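Local coordinates for protein CG8862 (Drosophila melanogaster, PDB 3ISM) that cleaves nucleic acids as the mitochondrial endonuclease EndoG, a magnesium-dependent nuclease that is blocked by its protein inhibitor EndoGI, at the interface of chains A and C and the interface of chains B and C. Sequence-based numbering; all coordinates share one arbitrary frame. Chains: chain A/B, CG8862; chain C, CG4930.

The single inhibitor chain C reaches both copies of the nuclease, chain A through contact 1 and chain B through contact 2; the centres of their C-alpha atoms lie about 46 Å apart. Both contacts draw on the short nuclease helix 89-92, in chain A at one and in chain B at the other. The inhibitor uses different pieces: the end of helix 267-287 and a later loop in contact 1, the loop between helices 32-43 and 52-75 in contact 2. Contact 1 is a direct charged and aromatic grip near the active site, whereas contact 2 combines carbon contacts with water bridges. One inhibitor thus spans two nuclease chains.

Contact 1: the interface of chains A and C. Residues chain A 74-75, 89, 92-93, 99; chain C 286, 330-331.
A:Arg99, on strand 98-101 with an extended backbone, gives its main-chain N to OD1 of C:Asp330 at 2.9 Å. Its side chain returns to the same carboxylate: bent at chi3 (-76°), A:Arg99 presents NE to OD1 and NH2 to OD2 of C:Asp330, the latter a salt bridge of 2.9 Å on a syn lone pair. NE and NH2 take one oxygen each, a side-on grip, with the two groups nearly coplanar. NH2 of A:Arg99 also reaches the backbone O of C:Phe286 at 2.8 Å, a carbonyl near the end of helix 267-287. On one face of the guanidinium lies the C:Phe286 ring, nearly parallel, with NH1 of A:Arg99 3.7 Å from the ring centroid in a cation-pi contact; the aliphatic start of A:Arg93 covers the ring's other face. The opposite guanidinium face rests on A:Phe75, whose CD2-CE2 edge points into the face of C:Tyr331, CE2 over its centre. As second shell, A:Asn89 OD1 accepts from NH1 of A:Arg99 at 2.8 Å while its ND2 holds A:Phe75 O, helping to fix the plane. Cut back to an alanine, the position is likely to leave the C:Asp330 carboxylate without its charged mate and the C:Phe286 carbonyl and ring without their guanidinium partner. A:Arg99 belongs to the family's DRGH motif, two residues before catalytic A:His101, about 9 Å from the contact centre, which places the inhibitor beside the active site and probably hinders access.

Contact 2: the interface of chains B and C. Residues chain B 90, 181; chain C 45-47.
The inhibitor loop linking helix 32-43 to helix 52-75 meets the short nuclease helix 89-92 and a nuclease loop containing B:Ala181. C:Asp47 stands between the two nuclease elements, with its two carboxylate oxygens turned to different neighbours. OD1 of C:Asp47 faces the side chain of B:Thr90, where its nearest atom is B:Thr90 CB at 3.7 Å. Here the carboxylate touches carbon, and the threonine hydroxyl, B:Thr90 OG1, is 4.1 Å from C:Asp47 OD1, too far for a direct bond. OD2 of C:Asp47 approaches the methyl group of B:Ala181, with B:Ala181 CB 4.0 Å away. A small residue probably suits the place, since a longer side chain would be likely to crowd the carboxylate and the bridging water.

B:Thr90 is well matched to its position because its two branches do different work. With chi1 at 53°, OG1 lies between the backbone N and the carbonyl carbon, while CG2 points toward the inhibitor chain. The methyl CG2 of B:Thr90 packs against the backbone O of C:Val46 at 3.5 Å. The hydroxyl reaches that same carbonyl by way of water 2, which is 3.0 Å from OG1 of B:Thr90. One inhibitor carbonyl is therefore met by the methyl directly and by the hydroxyl through water. C:Val46 makes this contact with its main chain, and its isopropyl group turns away from B:Thr90; C:Gln45 adds a lesser contact through its backbone.

Among the residues given, the polar links run through water. A second bridge joins the main-chain amide of B:Ala181 to the carboxylate of C:Asp47. Water 3 lies 3.0 Å from the backbone N of B:Ala181, with an angle of 161° at the hydrogen, and 3.1 Å from OD2 of C:Asp47.

Contact 1: the interface of chains A and C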
ATOM      1  N   ASP A  74      25.427  -3.179  14.595  1.00 36.50           N
ATOM      2  CA  ASP A  74      24.196  -3.075  15.374  1.00 35.79           C
ATOM      3  C   ASP A  74      23.074  -2.432  14.564  1.00 34.63           C
ATOM      4  O   ASP A  74      23.323  -1.621  13.666  1.00 34.66           O
ATOM      5  CB  ASP A  74      24.427  -2.273  16.655  1.00 35.91           C
ATOM      6  CG  ASP A  74      25.532  -2.852  17.515  1.00 38.35           C
ATOM      7  OD1 ASP A  74      25.395  -4.018  17.965  1.00 39.85           O
ATOM      8  OD2 ASP A  74      26.535  -2.134  17.743  1.00 39.40           O
ATOM      9  N   PHE A  75      21.843  -2.799  14.905  1.00 33.24           N
ATOM     10  CA  PHE A  75      20.656  -2.263  14.265  1.00 32.60           C
ATOM     11  C   PHE A  75      20.472  -0.813  14.713  1.00 32.69           C
ATOM     12  O   PHE A  75      20.452  -0.521  15.910  1.00 32.91           O
ATOM     13  CB  PHE A  75      19.437  -3.106  14.637  1.00 32.15           C
ATOM     14  CG  PHE A  75      19.513  -4.544  14.167  1.00 31.14           C
ATOM     15  CD1 PHE A  75      19.142  -4.886  12.879  1.00 30.55           C
ATOM     16  CD2 PHE A  75      19.935  -5.548  15.021  1.00 29.86           C
ATOM     17  CE1 PHE A  75      19.196  -6.200  12.445  1.00 30.80           C
ATOM     18  CE2 PHE A  75      19.996  -6.865  14.595  1.00 30.68           C
ATOM     19  CZ  PHE A  75      19.624  -7.192  13.303  1.00 30.45           C
ATOM     20  N   ASN A  89      14.239   0.850  16.770  1.00 28.90           N
ATOM     21  CA  ASN A  89      14.353  -0.370  17.580  1.00 29.01           C
ATOM     22  C   ASN A  89      13.161  -0.567  18.527  1.00 29.12           C
ATOM     23  O   ASN A  89      12.687  -1.694  18.679  1.00 28.91           O
ATOM     24  CB  ASN A  89      15.688  -0.426  18.340  1.00 28.29           C
ATOM     25  CG  ASN A  89      16.851  -0.809  17.438  1.00 28.13           C
ATOM     26  OD1 ASN A  89      16.703  -1.619  16.519  1.00 26.31           O
ATOM     27  ND2 ASN A  89      18.014  -0.222  17.690  1.00 25.70           N
ATOM     28  N   TYR A  92      10.218  -2.689  17.082  1.00 29.63           N
ATOM     29  CA  TYR A  92      10.458  -4.127  16.904  1.00 29.60           C
ATOM     30  C   TYR A  92      10.571  -4.874  18.224  1.00 30.12           C
ATOM     31  O   TYR A  92      10.345  -6.092  18.261  1.00 29.97           O
ATOM     32  CB  TYR A  92      11.774  -4.345  16.155  1.00 28.56           C
ATOM     33  CG  TYR A  92      11.689  -4.103  14.679  1.00 28.16           C
ATOM     34  CD1 TYR A  92      11.928  -2.837  14.146  1.00 27.38           C
ATOM     35  CD2 TYR A  92      11.358  -5.134  13.807  1.00 25.61           C
ATOM     36  CE1 TYR A  92      11.849  -2.607  12.767  1.00 26.91           C
ATOM     37  CE2 TYR A  92      11.283  -4.913  12.434  1.00 28.58           C
ATOM     38  CZ  TYR A  92      11.524  -3.648  11.927  1.00 27.58           C
ATOM     39  OH  TYR A  92      11.446  -3.435  10.575  1.00 28.88           O
ATOM     40  N   ARG A  93      10.966  -4.158  19.281  1.00 31.05           N
ATOM     41  CA  ARG A  93      11.194  -4.768  20.592  1.00 32.46           C
ATOM     42  C   ARG A  93       9.930  -5.421  21.104  1.00 32.97           C
ATOM     43  O   ARG A  93       8.894  -4.764  21.236  1.00 33.06           O
ATOM     44  CB  ARG A  93      11.684  -3.745  21.622  1.00 32.92           C
ATOM     45  CG  ARG A  93      12.134  -4.386  22.946  1.00 34.39           C
ATOM     46  CD  ARG A  93      12.059  -3.404  24.101  1.00 38.61           C
ATOM     47  NE  ARG A  93      12.302  -4.041  25.399  1.00 42.06           N
ATOM     48  CZ  ARG A  93      11.363  -4.266  26.320  1.00 44.31           C
ATOM     49  NH1 ARG A  93      10.103  -3.899  26.097  1.00 45.43           N
ATOM     50  NH2 ARG A  93      11.682  -4.848  27.475  1.00 45.17           N
ATOM     51  N   ARG A  99      14.031  -8.061  13.262  1.00 28.42           N
ATOM     52  CA  ARG A  99      14.450  -7.054  12.287  1.00 28.08           C
ATOM     53  C   ARG A  99      15.119  -7.800  11.139  1.00 28.27           C
ATOM     54  O   ARG A  99      16.288  -8.242  11.248  1.00 28.31           O
ATOM     55  CB  ARG A  99      15.432  -6.057  12.913  1.00 28.04           C
ATOM     56  CG  ARG A  99      14.846  -5.264  14.065  1.00 27.10           C
ATOM     57  CD  ARG A  99      15.910  -4.693  14.972  1.00 25.26           C
ATOM     58  NE  ARG A  99      16.484  -5.719  15.831  1.00 28.49           N
ATOM     59  CZ  ARG A  99      17.180  -5.483  16.943  1.00 28.71           C
ATOM     60  NH1 ARG A  99      17.392  -4.240  17.362  1.00 26.73           N
ATOM     61  NH2 ARG A  99      17.661  -6.502  17.644  1.00 28.05           N
TER
ATOM     62  N   PHE C 286      18.653  -8.403  22.167  1.00 26.89           N
ATOM     63  CA  PHE C 286      17.958  -7.432  21.325  1.00 26.76           C
ATOM     64  C   PHE C 286      18.787  -6.178  21.099  1.00 27.08           C
ATOM     65  O   PHE C 286      18.866  -5.680  19.982  1.00 26.92           O
ATOM     66  CB  PHE C 286      16.590  -7.046  21.896  1.00 26.26           C
ATOM     67  CG  PHE C 286      15.824  -6.079  21.016  1.00 25.64           C
ATOM     68  CD1 PHE C 286      15.837  -4.705  21.278  1.00 23.46           C
ATOM     69  CD2 PHE C 286      15.124  -6.540  19.907  1.00 24.11           C
ATOM     70  CE1 PHE C 286      15.158  -3.820  20.460  1.00 24.01           C
ATOM     71  CE2 PHE C 286      14.433  -5.651  19.082  1.00 24.07           C
ATOM     72  CZ  PHE C 286      14.456  -4.294  19.360  1.00 24.15           C
ATOM     73  N   ASP C 330      17.828 -12.147  17.071  1.00 26.92           N
ATOM     74  CA  ASP C 330      17.744 -11.833  15.648  1.00 25.84           C
ATOM     75  C   ASP C 330      19.041 -11.261  15.093  1.00 25.90           C
ATOM     76  O   ASP C 330      19.103 -10.859  13.934  1.00 25.95           O
ATOM     77  CB  ASP C 330      16.525 -10.941  15.321  1.00 25.68           C
ATOM     78  CG  ASP C 330      16.654  -9.500  15.819  1.00 23.95           C
ATOM     79  OD1 ASP C 330      15.746  -8.701  15.481  1.00 23.17           O
ATOM     80  OD2 ASP C 330      17.622  -9.152  16.535  1.00 21.81           O
ATOM     81  N   TYR C 331      20.083 -11.236  15.921  1.00 26.03           N
ATOM     82  CA  TYR C 331      21.430 -10.901  15.451  1.00 25.89           C
ATOM     83  C   TYR C 331      22.070 -12.062  14.694  1.00 26.19           C
ATOM     84  O   TYR C 331      23.145 -11.896  14.104  1.00 25.81           O
ATOM     85  CB  TYR C 331      22.328 -10.509  16.621  1.00 25.91           C
ATOM     86  CG  TYR C 331      22.228  -9.065  17.002  1.00 24.90           C
ATOM     87  CD1 TYR C 331      23.121  -8.139  16.492  1.00 25.18           C
ATOM     88  CD2 TYR C 331      21.239  -8.622  17.876  1.00 24.98           C
ATOM     89  CE1 TYR C 331      23.040  -6.794  16.838  1.00 25.70           C
ATOM     90  CE2 TYR C 331      21.148  -7.282  18.237  1.00 25.02           C
ATOM     91  CZ  TYR C 331      22.048  -6.378  17.711  1.00 25.43           C
ATOM     92  OH  TYR C 331      21.969  -5.054  18.055  1.00 26.23           O
TER
HETATM   93  O   HOH W   1      17.780 -10.417  11.722  1.00 22.36           O

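Contact 2: the interface of chains B and C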
ATOM      1  N   THR B  90     -14.384  -2.865 -15.592  1.00 27.65           N
ATOM      2  CA  THR B  90     -14.754  -4.199 -15.087  1.00 27.89           C
ATOM      3  C   THR B  90     -14.396  -4.422 -13.619  1.00 28.02           C
ATOM      4  O   THR B  90     -15.042  -5.225 -12.955  1.00 28.21           O
ATOM      5  CB  THR B  90     -14.087  -5.361 -15.889  1.00 27.47           C
ATOM      6  OG1 THR B  90     -12.666  -5.161 -15.955  1.00 28.53           O
ATOM      7  CG2 THR B  90     -14.652  -5.469 -17.279  1.00 27.16           C
ATOM      8  N   ALA B 181     -10.529  -8.234 -10.836  1.00 29.22           N
ATOM      9  CA  ALA B 181      -9.396  -9.089 -11.208  1.00 29.46           C
ATOM     10  C   ALA B 181      -8.089  -8.324 -11.077  1.00 29.62           C
ATOM     11  O   ALA B 181      -7.049  -8.917 -10.819  1.00 30.04           O
ATOM     12  CB  ALA B 181      -9.567  -9.637 -12.647  1.00 29.54           C
TER
ATOM     13  N   GLN C  45     -18.808  -6.878 -20.481  1.00 33.79           N
ATOM     14  CA  GLN C  45     -18.058  -7.292 -19.295  1.00 34.50           C
ATOM     15  C   GLN C  45     -16.960  -8.295 -19.648  1.00 34.32           C
ATOM     16  O   GLN C  45     -17.015  -9.463 -19.245  1.00 34.52           O
ATOM     17  CB  GLN C  45     -18.988  -7.905 -18.246  1.00 34.44           C
ATOM     18  CG  GLN C  45     -19.859  -6.916 -17.507  1.00 35.49           C
ATOM     19  CD  GLN C  45     -20.950  -7.595 -16.684  1.00 35.98           C
ATOM     20  OE1 GLN C  45     -21.650  -8.495 -17.167  1.00 39.22           O
ATOM     21  NE2 GLN C  45     -21.109  -7.153 -15.438  1.00 37.86           N
ATOM     22  N   VAL C  46     -15.958  -7.842 -20.393  1.00 33.95           N
ATOM     23  CA  VAL C  46     -14.872  -8.728 -20.782  1.00 33.76           C
ATOM     24  C   VAL C  46     -13.690  -8.513 -19.845  1.00 33.48           C
ATOM     25  O   VAL C  46     -13.144  -7.408 -19.772  1.00 33.49           O
ATOM     26  CB  VAL C  46     -14.455  -8.522 -22.262  1.00 33.76           C
ATOM     27  CG1 VAL C  46     -13.485  -9.614 -22.698  1.00 33.75           C
ATOM     28  CG2 VAL C  46     -15.683  -8.510 -23.167  1.00 33.26           C
ATOM     29  N   ASP C  47     -13.302  -9.566 -19.126  1.00 33.13           N
ATOM     30  CA  ASP C  47     -12.161  -9.493 -18.212  1.00 32.86           C
ATOM     31  C   ASP C  47     -10.828  -9.674 -18.941  1.00 32.70           C
ATOM     32  O   ASP C  47      -9.859 -10.180 -18.376  1.00 32.51           O
ATOM     33  CB  ASP C  47     -12.299 -10.509 -17.068  1.00 33.09           C
ATOM     34  CG  ASP C  47     -13.076  -9.956 -15.878  1.00 33.49           C
ATOM     35  OD1 ASP C  47     -13.933  -9.064 -16.080  1.00 34.28           O
ATOM     36  OD2 ASP C  47     -12.832 -10.420 -14.741  1.00 33.03           O
TER
HETATM   37  O   HOH W   2     -10.934  -5.497 -18.397  1.00 32.63           O
HETATM   38  O   HOH W   3     -12.862  -8.089 -12.692  1.00 33.79           O